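Local atomic coordinates of GST N-terminal domain-containing protein (Pseudomonas syringae pv. tomato, PDB entry 3IC8), a protein that is of unknown function but is related to the glutathione S-transferases and may therefore bind glutathione or a similar thiol. Residues Ala90-Ala95 against Phe175-Ala181; Arg19-Phe24 against Val215-Gly221; Leu163-Ser168 against Tyr205-Trp211; Ala106-Phe111 against Thr188-Leu192; Gly280-Leu286 against His297-Arg302. One frame throughout, in Å; residues are numbered along the deposited sequence.

Contact 1 (Ala90-Ala95 against Phe175-Ala181)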
# COMPACT_ATOMS: atom_id res chain seq x y z
N ALA A 90 24.95 2.01 -20.24
CA ALA A 90 24.21 3.14 -19.76
C ALA A 90 23.83 3.02 -18.30
O ALA A 90 23.91 3.97 -17.57
CB ALA A 90 23.01 3.35 -20.60
N VAL A 91 23.40 1.85 -17.90
CA VAL A 91 23.07 1.55 -16.53
C VAL A 91 24.25 1.60 -15.59
O VAL A 91 24.16 2.15 -14.53
CB VAL A 91 22.34 0.22 -16.44
CG1 VAL A 91 22.33 -0.31 -15.07
CG2 VAL A 91 21.00 0.37 -16.90
N ALA A 92 25.35 1.02 -15.99
CA ALA A 92 26.50 1.04 -15.15
C ALA A 92 26.98 2.45 -14.92
O ALA A 92 27.36 2.79 -13.84
CB ALA A 92 27.56 0.24 -15.73
N GLY A 93 26.98 3.26 -15.97
CA GLY A 93 27.38 4.63 -15.87
C GLY A 93 26.48 5.45 -14.99
O GLY A 93 26.94 6.18 -14.19
N LEU A 94 25.19 5.30 -15.13
CA LEU A 94 24.27 6.03 -14.29
C LEU A 94 24.40 5.65 -12.81
O LEU A 94 24.36 6.50 -11.96
CB LEU A 94 22.86 5.82 -14.76
CG LEU A 94 21.87 6.79 -14.17
CD1 LEU A 94 22.17 8.16 -14.60
CD2 LEU A 94 20.47 6.41 -14.45
N ALA A 95 24.57 4.38 -12.54
CA ALA A 95 24.78 3.92 -11.21
C ALA A 95 26.06 4.47 -10.64
O ALA A 95 26.11 4.88 -9.55
CB ALA A 95 24.79 2.44 -11.18
N PHE A 175 15.21 2.84 -16.23
CA PHE A 175 15.51 2.35 -17.54
C PHE A 175 14.40 1.50 -18.09
O PHE A 175 14.65 0.63 -18.85
CB PHE A 175 16.79 1.57 -17.53
CG PHE A 175 17.99 2.41 -17.52
CD1 PHE A 175 18.56 2.79 -16.35
CD2 PHE A 175 18.57 2.81 -18.68
CE1 PHE A 175 19.65 3.55 -16.34
CE2 PHE A 175 19.67 3.57 -18.65
CZ PHE A 175 20.20 3.94 -17.49
N GLY A 176 13.17 1.77 -17.73
CA GLY A 176 12.11 0.90 -18.16
C GLY A 176 11.94 -0.21 -17.17
O GLY A 176 11.17 -0.13 -16.27
N ALA A 177 12.68 -1.26 -17.38
CA ALA A 177 12.85 -2.30 -16.42
C ALA A 177 13.76 -1.83 -15.32
O ALA A 177 14.54 -0.95 -15.49
CB ALA A 177 13.42 -3.48 -17.08
N PRO A 178 13.66 -2.47 -14.18
CA PRO A 178 14.50 -2.15 -13.05
C PRO A 178 15.95 -2.52 -13.28
O PRO A 178 16.27 -3.37 -14.05
CB PRO A 178 13.88 -2.98 -11.94
CG PRO A 178 13.13 -3.97 -12.58
CD PRO A 178 12.67 -3.48 -13.85
N SER A 179 16.82 -1.84 -12.58
CA SER A 179 18.23 -2.01 -12.77
C SER A 179 18.97 -1.68 -11.50
O SER A 179 18.40 -1.21 -10.58
CB SER A 179 18.76 -1.20 -13.94
OG SER A 179 18.19 0.07 -14.05
N ILE A 180 20.26 -1.92 -11.49
CA ILE A 180 21.12 -1.63 -10.38
C ILE A 180 21.10 -0.13 -10.18
O ILE A 180 21.29 0.35 -9.10
CB ILE A 180 22.53 -2.18 -10.60
CG1 ILE A 180 23.43 -1.89 -9.42
CG2 ILE A 180 23.17 -1.58 -11.77
CD1 ILE A 180 23.01 -2.51 -8.17
N ALA A 181 20.84 0.60 -11.24
CA ALA A 181 20.73 2.03 -11.17
C ALA A 181 19.59 2.53 -10.31
O ALA A 181 19.74 3.53 -9.68
CB ALA A 181 20.68 2.62 -12.54
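This is a buried apolar packing of a helix against a loop and the helix start that follows it, within the helical domain of a glutathione transferase-like fold. Residues 90-95 lie near the beginning of helix 88-110; residues 175-181 run from a loop into helix 180-193. Val91 is central. Its CG2 sits 3.4 Å from the centroid of the Phe175 ring and 10° off the normal, a CH-pi contact over the face, while Val91 CG1 meets Ile180 CG2 at 3.6 Å. Leu94 CD2 reaches Phe175 CE1 at 3.5 Å. Small residues allow the backbones to come close: the CA atoms of Ala95 and Ala181 are 4.5 Å apart. No hydrogen bond joins the segments. Ser179 N is hydrogen-bonded to Asp182 OD2, consistent with the N-capping Ser/Thr-x-x-Asp motif at the equivalent helix of glutathione transferases. Beyond the contact, Ile180 packs on Met21 of helix 16-25 and Ala70 of helix 66-76, and Pro178 touches Phe24, so this corner abuts the thioredoxin-like domain.

Contact 2 (Arg19-Phe24 against Val215-Gly221)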
# COMPACT_ATOMS: atom_id res chain seq x y z
N ARG A 19 21.43 -4.68 0.92
CA ARG A 19 20.28 -5.38 1.38
C ARG A 19 19.14 -5.38 0.38
O ARG A 19 18.46 -6.35 0.20
CB ARG A 19 19.85 -4.72 2.68
CG ARG A 19 19.93 -5.58 3.86
CD ARG A 19 20.67 -5.00 5.04
NE ARG A 19 20.43 -3.60 5.32
CZ ARG A 19 21.20 -2.86 6.09
NH1 ARG A 19 22.25 -3.37 6.67
NH2 ARG A 19 20.95 -1.61 6.28
N LEU A 20 18.92 -4.24 -0.25
CA LEU A 20 17.94 -4.11 -1.30
C LEU A 20 18.33 -4.94 -2.48
O LEU A 20 17.50 -5.47 -3.14
CB LEU A 20 17.70 -2.66 -1.69
CG LEU A 20 17.06 -1.82 -0.61
CD1 LEU A 20 17.27 -0.38 -0.82
CD2 LEU A 20 15.64 -2.12 -0.41
N MSE A 21 19.61 -5.03 -2.73
CA MSE A 21 20.11 -5.79 -3.84
C MSE A 21 19.75 -7.24 -3.63
O MSE A 21 19.36 -7.92 -4.53
CB MSE A 21 21.60 -5.62 -3.99
CG MSE A 21 22.05 -4.39 -4.73
SE MSE A 21 23.86 -3.87 -4.49
CE MSE A 21 24.75 -5.30 -5.25
N LEU A 22 19.88 -7.70 -2.41
CA LEU A 22 19.46 -9.02 -2.07
C LEU A 22 17.98 -9.21 -2.23
O LEU A 22 17.54 -10.23 -2.62
CB LEU A 22 19.97 -9.43 -0.70
CG LEU A 22 21.48 -9.60 -0.67
CD1 LEU A 22 22.00 -9.69 0.70
CD2 LEU A 22 21.91 -10.73 -1.43
N GLY A 23 17.20 -8.20 -1.91
CA GLY A 23 15.78 -8.26 -2.11
C GLY A 23 15.30 -8.36 -3.53
O GLY A 23 14.39 -9.08 -3.82
N PHE A 24 15.92 -7.61 -4.41
CA PHE A 24 15.58 -7.58 -5.81
C PHE A 24 15.84 -8.93 -6.42
O PHE A 24 15.08 -9.42 -7.19
CB PHE A 24 16.41 -6.46 -6.44
CG PHE A 24 16.29 -6.35 -7.91
CD1 PHE A 24 15.18 -5.84 -8.50
CD2 PHE A 24 17.32 -6.72 -8.69
CE1 PHE A 24 15.10 -5.73 -9.80
CE2 PHE A 24 17.22 -6.60 -10.01
CZ PHE A 24 16.12 -6.10 -10.56
N VAL A 215 10.88 1.13 -5.42
CA VAL A 215 12.21 0.58 -5.35
C VAL A 215 12.56 -0.01 -3.99
O VAL A 215 13.21 -0.99 -3.90
CB VAL A 215 13.26 1.57 -5.80
CG1 VAL A 215 14.58 0.96 -5.83
CG2 VAL A 215 12.93 2.07 -7.14
N LEU A 216 12.12 0.65 -2.94
CA LEU A 216 12.30 0.20 -1.57
C LEU A 216 11.47 -1.03 -1.25
O LEU A 216 11.78 -1.77 -0.37
CB LEU A 216 11.96 1.33 -0.60
CG LEU A 216 13.01 2.32 -0.11
CD1 LEU A 216 14.19 2.36 -0.93
CD2 LEU A 216 12.46 3.67 -0.01
N GLY A 217 10.42 -1.24 -2.01
CA GLY A 217 9.46 -2.30 -1.82
C GLY A 217 9.89 -3.68 -2.20
O GLY A 217 9.20 -4.63 -1.92
N PHE A 218 11.01 -3.77 -2.90
CA PHE A 218 11.65 -5.02 -3.23
C PHE A 218 12.13 -5.69 -1.97
O PHE A 218 12.28 -6.88 -1.90
CB PHE A 218 12.81 -4.81 -4.20
CG PHE A 218 12.39 -4.59 -5.61
CD1 PHE A 218 11.95 -5.61 -6.39
CD2 PHE A 218 12.45 -3.36 -6.17
CE1 PHE A 218 11.56 -5.40 -7.66
CE2 PHE A 218 12.08 -3.16 -7.45
CZ PHE A 218 11.63 -4.18 -8.19
N GLY A 219 12.39 -4.89 -0.95
CA GLY A 219 12.73 -5.42 0.34
C GLY A 219 14.13 -5.96 0.49
O GLY A 219 14.98 -5.67 -0.32
N HIS A 220 14.35 -6.73 1.54
CA HIS A 220 15.64 -7.34 1.80
C HIS A 220 15.76 -8.82 1.54
O HIS A 220 16.82 -9.36 1.67
CB HIS A 220 16.09 -7.06 3.23
CG HIS A 220 16.18 -5.62 3.59
ND1 HIS A 220 16.41 -5.20 4.87
CD2 HIS A 220 16.09 -4.50 2.85
CE1 HIS A 220 16.45 -3.89 4.91
NE2 HIS A 220 16.25 -3.44 3.69
N GLY A 221 14.68 -9.48 1.16
CA GLY A 221 14.76 -10.90 0.96
C GLY A 221 14.65 -11.73 2.21
O GLY A 221 14.05 -11.32 3.15
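Here the first helix of the thioredoxin-like N-terminal domain, 16-25, rests on the chain that leaves helix 206-216 of the helical domain, an interdomain contact of the glutathione transferase fold. Residues 216-219 form a type I turn, closed by Gly219 N to Leu216 O at 3.2 Å, and Gly219 then takes a positive phi. No conventional hydrogen bond crosses the interface; three CA-H...O contacts link the backbones instead. Gly219 O faces both Leu20 CA (3.5 Å) and Gly23 CA (3.2 Å), and Arg19 O faces His220 CA (3.4 Å). Two ring contacts flank this seam. Phe24 turns its edge to the face of Phe218, with centroids 5.1 Å apart and planes at 80°, and Arg19 CG lies over the His220 ring, 3.8 Å from its centroid. Leu20 adds apolar contact through CD1, 4.1 Å from Leu216 CD1. The polar ends of Arg19 and His220 both look to Glu16: Arg19 NH2 by a salt bridge, besides its hydrogen bond to Ser12 O, and His220 NE2 by a hydrogen bond. Phe218 O is hydrogen-bonded to Asn28 ND2 of the second subunit, so the loop also takes part in the assembly. The close approach depends on Gly23: Gly23 CA is only 4.0 Å from His220 CA, and a CB built on Gly23 would fall 1.8 Å from Gly219 O.

Contact 3 (Leu163-Ser168 against Tyr205-Trp211)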
# COMPACT_ATOMS: atom_id res chain seq x y z
N LEU A 163 14.77 14.29 -12.53
CA LEU A 163 14.22 13.00 -12.19
C LEU A 163 12.72 13.02 -12.17
O LEU A 163 12.11 12.10 -12.61
CB LEU A 163 14.77 12.50 -10.88
CG LEU A 163 14.35 11.12 -10.42
CD1 LEU A 163 14.76 10.07 -11.35
CD2 LEU A 163 14.89 10.86 -9.09
N GLU A 164 12.15 14.10 -11.66
CA GLU A 164 10.72 14.36 -11.67
C GLU A 164 10.17 14.48 -13.06
O GLU A 164 9.16 13.94 -13.35
CB GLU A 164 10.41 15.60 -10.85
CG GLU A 164 8.95 16.04 -10.81
CD GLU A 164 8.04 15.04 -10.17
OE1 GLU A 164 8.53 14.17 -9.49
OE2 GLU A 164 6.82 15.10 -10.35
N SER A 165 10.88 15.16 -13.94
CA SER A 165 10.49 15.23 -15.32
C SER A 165 10.44 13.88 -16.03
O SER A 165 9.57 13.64 -16.79
CB SER A 165 11.44 16.12 -16.09
OG SER A 165 11.04 17.45 -16.05
N GLN A 166 11.41 13.02 -15.83
CA GLN A 166 11.36 11.70 -16.39
C GLN A 166 10.25 10.78 -15.87
O GLN A 166 9.65 10.06 -16.61
CB GLN A 166 12.71 11.03 -16.24
CG GLN A 166 12.66 9.58 -16.44
CD GLN A 166 13.98 8.98 -16.76
OE1 GLN A 166 14.12 7.79 -16.73
NE2 GLN A 166 14.96 9.80 -17.04
N LEU A 167 10.02 10.80 -14.57
CA LEU A 167 9.03 9.96 -13.93
C LEU A 167 7.59 10.32 -14.19
O LEU A 167 6.72 9.50 -14.16
CB LEU A 167 9.32 9.81 -12.44
CG LEU A 167 10.58 9.03 -12.14
CD1 LEU A 167 10.91 9.04 -10.72
CD2 LEU A 167 10.47 7.67 -12.61
N SER A 168 7.36 11.58 -14.49
CA SER A 168 6.04 12.10 -14.65
C SER A 168 5.41 11.43 -15.83
O SER A 168 4.23 11.44 -15.97
CB SER A 168 6.07 13.61 -14.79
OG SER A 168 6.54 13.99 -16.05
N TYR A 205 8.96 16.34 -4.88
CA TYR A 205 8.76 15.85 -6.20
C TYR A 205 7.99 14.58 -6.11
O TYR A 205 8.51 13.57 -5.74
CB TYR A 205 10.11 15.61 -6.83
CG TYR A 205 11.05 16.72 -6.56
CD1 TYR A 205 11.71 16.80 -5.37
CD2 TYR A 205 11.25 17.70 -7.47
CE1 TYR A 205 12.54 17.80 -5.11
CE2 TYR A 205 12.08 18.71 -7.22
CZ TYR A 205 12.73 18.75 -6.04
OH TYR A 205 13.59 19.76 -5.76
N PRO A 206 6.73 14.66 -6.44
CA PRO A 206 5.80 13.58 -6.20
C PRO A 206 6.07 12.33 -6.95
O PRO A 206 5.91 11.29 -6.38
CB PRO A 206 4.51 14.19 -6.68
CG PRO A 206 4.69 15.58 -6.42
CD PRO A 206 6.04 15.87 -6.83
N SER A 207 6.46 12.44 -8.20
CA SER A 207 6.77 11.31 -9.04
C SER A 207 7.92 10.53 -8.51
O SER A 207 7.94 9.35 -8.61
CB SER A 207 7.11 11.77 -10.43
OG SER A 207 5.97 11.97 -11.19
N VAL A 208 8.89 11.22 -7.98
CA VAL A 208 10.03 10.60 -7.37
C VAL A 208 9.68 9.79 -6.14
O VAL A 208 10.19 8.72 -5.93
CB VAL A 208 11.02 11.65 -7.02
CG1 VAL A 208 12.29 11.05 -6.58
CG2 VAL A 208 11.25 12.50 -8.18
N SER A 209 8.81 10.33 -5.33
CA SER A 209 8.42 9.70 -4.09
C SER A 209 7.70 8.38 -4.32
O SER A 209 7.91 7.43 -3.62
CB SER A 209 7.58 10.68 -3.28
OG SER A 209 7.60 10.39 -1.91
N VAL A 210 6.84 8.34 -5.32
CA VAL A 210 6.16 7.13 -5.70
C VAL A 210 7.11 6.08 -6.20
O VAL A 210 7.01 4.93 -5.86
CB VAL A 210 5.14 7.44 -6.77
CG1 VAL A 210 4.68 6.22 -7.47
CG2 VAL A 210 4.03 8.19 -6.20
N TRP A 211 8.03 6.49 -7.05
CA TRP A 211 9.04 5.63 -7.60
C TRP A 211 9.93 5.10 -6.53
O TRP A 211 10.34 3.96 -6.56
CB TRP A 211 9.87 6.36 -8.66
CG TRP A 211 11.16 5.71 -8.94
CD1 TRP A 211 11.37 4.69 -9.78
CD2 TRP A 211 12.42 6.03 -8.39
NE1 TRP A 211 12.66 4.35 -9.79
CE2 TRP A 211 13.34 5.16 -8.94
CE3 TRP A 211 12.87 6.97 -7.48
CZ2 TRP A 211 14.65 5.19 -8.61
CZ3 TRP A 211 14.15 6.99 -7.15
CH2 TRP A 211 15.04 6.11 -7.71
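Glu164 lays its carboxylate over the first turn of helix 206-216, where backbone amide groups lack partners one turn back in the helix. Its OE1 is 3.0 Å from Ser207 N and 3.3 Å from Val208 N, and its OE2 is 3.4 Å from both Ser207 N and Ser207 OG; all four are weak hydrogen bonds. A negative charge at this end also suits the helix dipole. Tyr205 occupies the N-cap position just ahead, with its CB 3.4 Å from Glu164 OE1. Helix 149-167 delivers the carboxylate from close to its C-terminal end. Both helices belong to the all-helical C-terminal domain of the glutathione transferase fold, and the short segments 163-167 and 206-211 cross at 73° with their axes 8.2 Å apart. Ser207 is small enough for a close crossing: its CA lies 5.6 Å from that of Leu167, and its CB is 3.6 Å from Leu167 CB. Deeper in, the contact becomes apolar. Leu167 CD1 meets Trp211 CB at 3.5 Å and Val208 CA at 3.8 Å, while Leu163 CD2 touches Val208 CG1 at 3.6 Å. Trp211 also packs on Val185 and Leu189 of helix 180-193 and donates through NE1 to Asp182 OD1. On the outer margin Ser168 OG turns back to Ser165 O at 3.1 Å within its own segment.

Contact 4 (Ala106-Phe111 against Thr188-Leu192)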
# COMPACT_ATOMS: atom_id res chain seq x y z
N ALA A 106 23.52 13.85 -1.14
CA ALA A 106 22.52 13.40 -0.20
C ALA A 106 23.03 13.33 1.23
O ALA A 106 22.35 13.71 2.12
CB ALA A 106 21.96 12.10 -0.63
N VAL A 107 24.22 12.82 1.42
CA VAL A 107 24.87 12.78 2.71
C VAL A 107 25.28 14.11 3.32
O VAL A 107 25.30 14.25 4.50
CB VAL A 107 25.93 11.71 2.82
CG1 VAL A 107 25.34 10.41 2.52
CG2 VAL A 107 27.04 11.97 1.92
N SER A 108 25.65 15.06 2.49
CA SER A 108 25.95 16.39 2.96
C SER A 108 24.74 17.05 3.53
O SER A 108 24.82 17.74 4.51
CB SER A 108 26.49 17.27 1.85
OG SER A 108 27.72 16.83 1.37
N LEU A 109 23.62 16.88 2.87
CA LEU A 109 22.41 17.48 3.30
C LEU A 109 21.91 16.97 4.61
O LEU A 109 21.47 17.73 5.41
CB LEU A 109 21.34 17.20 2.27
CG LEU A 109 21.32 18.03 1.01
CD1 LEU A 109 20.25 17.57 0.11
CD2 LEU A 109 21.13 19.43 1.35
N VAL A 110 21.92 15.68 4.78
CA VAL A 110 21.48 15.06 5.99
C VAL A 110 22.35 15.26 7.21
O VAL A 110 21.88 15.57 8.27
CB VAL A 110 21.34 13.59 5.76
CG1 VAL A 110 20.99 12.88 7.00
CG2 VAL A 110 20.35 13.33 4.71
N PHE A 111 23.63 15.03 7.05
CA PHE A 111 24.52 15.05 8.18
C PHE A 111 25.07 16.42 8.47
O PHE A 111 26.24 16.63 8.42
CB PHE A 111 25.60 14.01 7.99
CG PHE A 111 25.09 12.63 7.94
CD1 PHE A 111 24.54 12.06 9.05
CD2 PHE A 111 25.13 11.90 6.80
CE1 PHE A 111 24.07 10.81 8.99
CE2 PHE A 111 24.66 10.65 6.77
CZ PHE A 111 24.13 10.11 7.86
N THR A 188 20.55 6.88 -2.24
CA THR A 188 20.82 8.25 -1.84
C THR A 188 19.62 8.91 -1.20
O THR A 188 19.74 9.59 -0.24
CB THR A 188 21.41 9.15 -3.00
OG1 THR A 188 20.38 9.69 -3.82
CG2 THR A 188 22.34 8.41 -3.84
N LEU A 189 18.45 8.68 -1.76
CA LEU A 189 17.21 9.23 -1.27
C LEU A 189 16.80 8.70 0.08
O LEU A 189 16.10 9.34 0.81
CB LEU A 189 16.12 9.00 -2.27
CG LEU A 189 16.48 9.58 -3.61
CD1 LEU A 189 15.30 9.57 -4.46
CD2 LEU A 189 16.99 10.95 -3.48
N TRP A 190 17.23 7.51 0.38
CA TRP A 190 16.93 6.83 1.60
C TRP A 190 17.49 7.62 2.77
O TRP A 190 16.90 7.69 3.81
CB TRP A 190 17.46 5.41 1.51
CG TRP A 190 17.45 4.65 2.73
CD1 TRP A 190 18.50 4.21 3.40
CD2 TRP A 190 16.31 4.19 3.43
NE1 TRP A 190 18.12 3.52 4.49
CE2 TRP A 190 16.76 3.49 4.53
CE3 TRP A 190 14.94 4.32 3.23
CZ2 TRP A 190 15.92 2.92 5.43
CZ3 TRP A 190 14.11 3.75 4.12
CH2 TRP A 190 14.59 3.06 5.21
N PHE A 191 18.65 8.22 2.57
CA PHE A 191 19.23 9.06 3.59
C PHE A 191 18.34 10.26 3.89
O PHE A 191 18.15 10.59 5.02
CB PHE A 191 20.63 9.54 3.18
CG PHE A 191 21.69 8.50 3.30
CD1 PHE A 191 22.40 8.36 4.45
CD2 PHE A 191 21.98 7.67 2.27
CE1 PHE A 191 23.36 7.41 4.56
CE2 PHE A 191 22.92 6.73 2.38
CZ PHE A 191 23.62 6.60 3.52
N LEU A 192 17.81 10.90 2.87
CA LEU A 192 16.96 12.05 3.05
C LEU A 192 15.67 11.77 3.78
O LEU A 192 15.22 12.55 4.54
CB LEU A 192 16.68 12.75 1.74
CG LEU A 192 17.69 13.63 1.02
CD1 LEU A 192 18.68 14.35 1.84
CD2 LEU A 192 18.32 12.93 -0.09
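The helical segments 106-110 and 188-192 run side by side in the same direction, their axes 8° from parallel and 8.8 Å apart at closest approach. Two CA pairs, one turn apart, set the register: Ala106 with Thr188 at 5.7 Å and Val110 with Leu192 at 6.2 Å. They belong to helices 88-110 and 180-193 of the helical domain of this glutathione transferase-like fold. Ala106, with its small side chain, lets the backbones approach, its CB lying 3.4 Å from Thr188 O. Leu192 reaches across to three residues: its CD2 is 3.8 Å from Ala106 CB, and its CD1 is 3.5 Å from Val110 CG2 and 3.9 Å from Leu109 CB. Phe191 presents a ring face to Val107, whose CG1 stands 4.0 Å from the ring centroid and 7° off the normal, a CH-pi contact; Phe111 CE2 approaches Phe191 CD1 at 4.0 Å, just past the helical turns. Phe14 meets the Phe191 ring edge-to-face, and Val107 and Phe111 also pack on Met116 and Thr195 of the third subunit, respectively. No hydrogen bond passes between the segments, and the hydroxyl of Thr188 is spent on Val185 O of its own helix. With every touching residue buried, the contact probably rests on apolar burial and close fit, with no polar pair crossing it.

Contact 5 (Gly280-Leu286 against His297-Arg302)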
# COMPACT_ATOMS: atom_id res chain seq x y z
N GLY A 280 41.16 -9.45 -15.05
CA GLY A 280 40.07 -9.48 -15.99
C GLY A 280 39.49 -8.12 -16.20
O GLY A 280 39.91 -7.19 -15.60
N ARG A 281 38.54 -8.03 -17.10
CA ARG A 281 37.89 -6.78 -17.44
C ARG A 281 37.13 -6.16 -16.28
O ARG A 281 37.17 -4.98 -16.05
CB ARG A 281 36.92 -7.03 -18.57
CG ARG A 281 37.53 -7.12 -19.91
CD ARG A 281 36.62 -7.87 -20.85
NE ARG A 281 37.26 -8.23 -22.10
CZ ARG A 281 38.19 -9.17 -22.23
NH1 ARG A 281 38.62 -9.85 -21.18
NH2 ARG A 281 38.70 -9.43 -23.41
N GLU A 282 36.43 -7.00 -15.56
CA GLU A 282 35.70 -6.61 -14.41
C GLU A 282 36.35 -6.98 -13.10
O GLU A 282 35.90 -6.56 -12.07
CB GLU A 282 34.34 -7.26 -14.47
CG GLU A 282 33.51 -6.83 -15.62
CD GLU A 282 32.94 -5.43 -15.46
OE1 GLU A 282 32.80 -4.96 -14.34
OE2 GLU A 282 32.63 -4.79 -16.46
N GLU A 283 37.38 -7.80 -13.13
CA GLU A 283 37.83 -8.43 -11.90
C GLU A 283 39.31 -8.68 -11.69
O GLU A 283 40.02 -8.99 -12.59
CB GLU A 283 37.11 -9.76 -11.79
CG GLU A 283 36.87 -10.23 -10.41
CD GLU A 283 36.10 -11.50 -10.39
OE1 GLU A 283 36.02 -12.19 -11.40
OE2 GLU A 283 35.55 -11.83 -9.35
N LEU A 284 39.73 -8.58 -10.46
CA LEU A 284 41.00 -9.08 -10.03
C LEU A 284 40.82 -10.06 -8.89
O LEU A 284 40.10 -9.80 -7.97
CB LEU A 284 41.89 -7.95 -9.57
CG LEU A 284 42.09 -6.78 -10.50
CD1 LEU A 284 42.27 -5.57 -9.71
CD2 LEU A 284 43.27 -7.01 -11.29
N ILE A 285 41.49 -11.20 -8.95
CA ILE A 285 41.38 -12.20 -7.91
C ILE A 285 42.69 -12.48 -7.20
O ILE A 285 43.70 -12.71 -7.80
CB ILE A 285 40.86 -13.48 -8.46
CG1 ILE A 285 39.68 -13.21 -9.35
CG2 ILE A 285 40.38 -14.33 -7.37
CD1 ILE A 285 38.90 -14.38 -9.61
N LEU A 286 42.64 -12.52 -5.90
CA LEU A 286 43.85 -12.68 -5.22
C LEU A 286 43.72 -13.77 -4.18
O LEU A 286 42.70 -13.91 -3.55
CB LEU A 286 44.27 -11.31 -4.71
CG LEU A 286 45.08 -11.05 -3.49
CD1 LEU A 286 45.10 -9.59 -3.25
CD2 LEU A 286 44.39 -11.77 -2.40
N HIS A 297 40.12 -16.82 -1.77
CA HIS A 297 40.23 -15.98 -2.94
C HIS A 297 39.46 -14.71 -2.67
O HIS A 297 38.32 -14.78 -2.28
CB HIS A 297 39.61 -16.66 -4.14
CG HIS A 297 40.51 -17.59 -4.86
ND1 HIS A 297 41.71 -18.01 -4.36
CD2 HIS A 297 40.37 -18.20 -6.05
CE1 HIS A 297 42.28 -18.83 -5.22
NE2 HIS A 297 41.48 -18.96 -6.25
N VAL A 298 40.08 -13.57 -2.90
CA VAL A 298 39.46 -12.28 -2.70
C VAL A 298 39.32 -11.51 -4.00
O VAL A 298 40.26 -11.37 -4.74
CB VAL A 298 40.24 -11.48 -1.70
CG1 VAL A 298 39.53 -10.23 -1.33
CG2 VAL A 298 40.47 -12.27 -0.51
N HIS A 299 38.13 -11.03 -4.28
CA HIS A 299 37.85 -10.41 -5.56
C HIS A 299 37.62 -8.92 -5.48
O HIS A 299 36.88 -8.46 -4.66
CB HIS A 299 36.65 -11.06 -6.21
CG HIS A 299 36.62 -12.54 -6.10
ND1 HIS A 299 36.47 -13.35 -7.20
CD2 HIS A 299 36.66 -13.36 -5.04
CE1 HIS A 299 36.45 -14.60 -6.82
NE2 HIS A 299 36.56 -14.63 -5.51
N PHE A 300 38.28 -8.20 -6.37
CA PHE A 300 38.21 -6.76 -6.43
C PHE A 300 37.93 -6.34 -7.83
O PHE A 300 38.36 -6.96 -8.74
CB PHE A 300 39.54 -6.15 -6.08
CG PHE A 300 39.98 -6.40 -4.72
CD1 PHE A 300 39.51 -5.66 -3.69
CD2 PHE A 300 40.91 -7.35 -4.46
CE1 PHE A 300 39.94 -5.89 -2.46
CE2 PHE A 300 41.32 -7.57 -3.22
CZ PHE A 300 40.85 -6.83 -2.22
N PRO A 301 37.22 -5.26 -7.99
CA PRO A 301 37.02 -4.64 -9.28
C PRO A 301 38.23 -3.87 -9.75
O PRO A 301 39.01 -3.47 -8.95
CB PRO A 301 35.88 -3.69 -9.01
CG PRO A 301 35.94 -3.43 -7.62
CD PRO A 301 36.46 -4.58 -6.95
N ARG A 302 38.36 -3.64 -11.04
CA ARG A 302 39.39 -2.74 -11.48
C ARG A 302 39.14 -1.34 -10.96
O ARG A 302 40.05 -0.68 -10.54
CB ARG A 302 39.52 -2.73 -12.99
CG ARG A 302 39.87 -4.02 -13.62
CD ARG A 302 40.49 -3.77 -14.94
NE ARG A 302 41.57 -4.69 -15.26
CZ ARG A 302 42.80 -4.61 -14.80
NH1 ARG A 302 43.16 -3.67 -13.97
NH2 ARG A 302 43.69 -5.50 -15.16
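A histidine-carboxylate hydrogen bond reaches diagonally across this hairpin: His299 ND1 donates to Glu283 OE2 at 2.8 Å, although Glu283 lies opposite Pro301 in the register. His299 NE2 is hydrogen-bonded to Asp61 OD1, so the imidazole ring links two acidic side chains. Ile285 CG2 covers one ring face, 4.1 Å from the centroid, in a CH-pi contact. Beneath runs a regular antiparallel ladder. Leu284 and Phe300 form a hydrogen-bonded pair, Leu284 N to Phe300 O 2.7 Å and Phe300 N to Leu284 O 2.9 Å; Leu286 and Val298 form the next, Leu286 N to Val298 O 2.9 Å and Val298 N to Leu286 O 2.7 Å. Between them Ile285 and His299 make a non-hydrogen-bonded pair. Leu284, Leu286, Val298 and Phe300 share the sheet face away from His299. Where the strands end, Arg302 NE makes a weak hydrogen bond to Gly280 O at 3.0 Å, its NH2 being salt-bridged to Asp250. Strand 284-290 continues the sheet to strand 272-279, while strand 296-300 runs parallel to strand 61-63, so the hairpin joins the later strands to the sheet of the thioredoxin-like domain.

How the contacts relate
Contacts 1 and 4 use the same pair of helices, 88-110 and 180-193, at centres 21 Å apart. Contact 3 packs on the start of helix 206-216 and meets contact 4 where Trp211 CZ3 lies 3.9 Å from Leu189 CD1. Contact 2 uses that helix's last turn and the residues after it, and touches contacts 1 and 4: Phe24 CE1 is 3.7 Å from Pro178 CB, and Leu216 CD2 is 4.1 Å from Trp190 CE3. Contacts 2 and 4 both border the loop before helix 16-25, near which relatives hold glutathione; no ligand defines a site here. Contact 5 lies nearest contact 1, centres 22 Å and nearest atoms about 7 Å apart, and 37 Å between centres from contact 3.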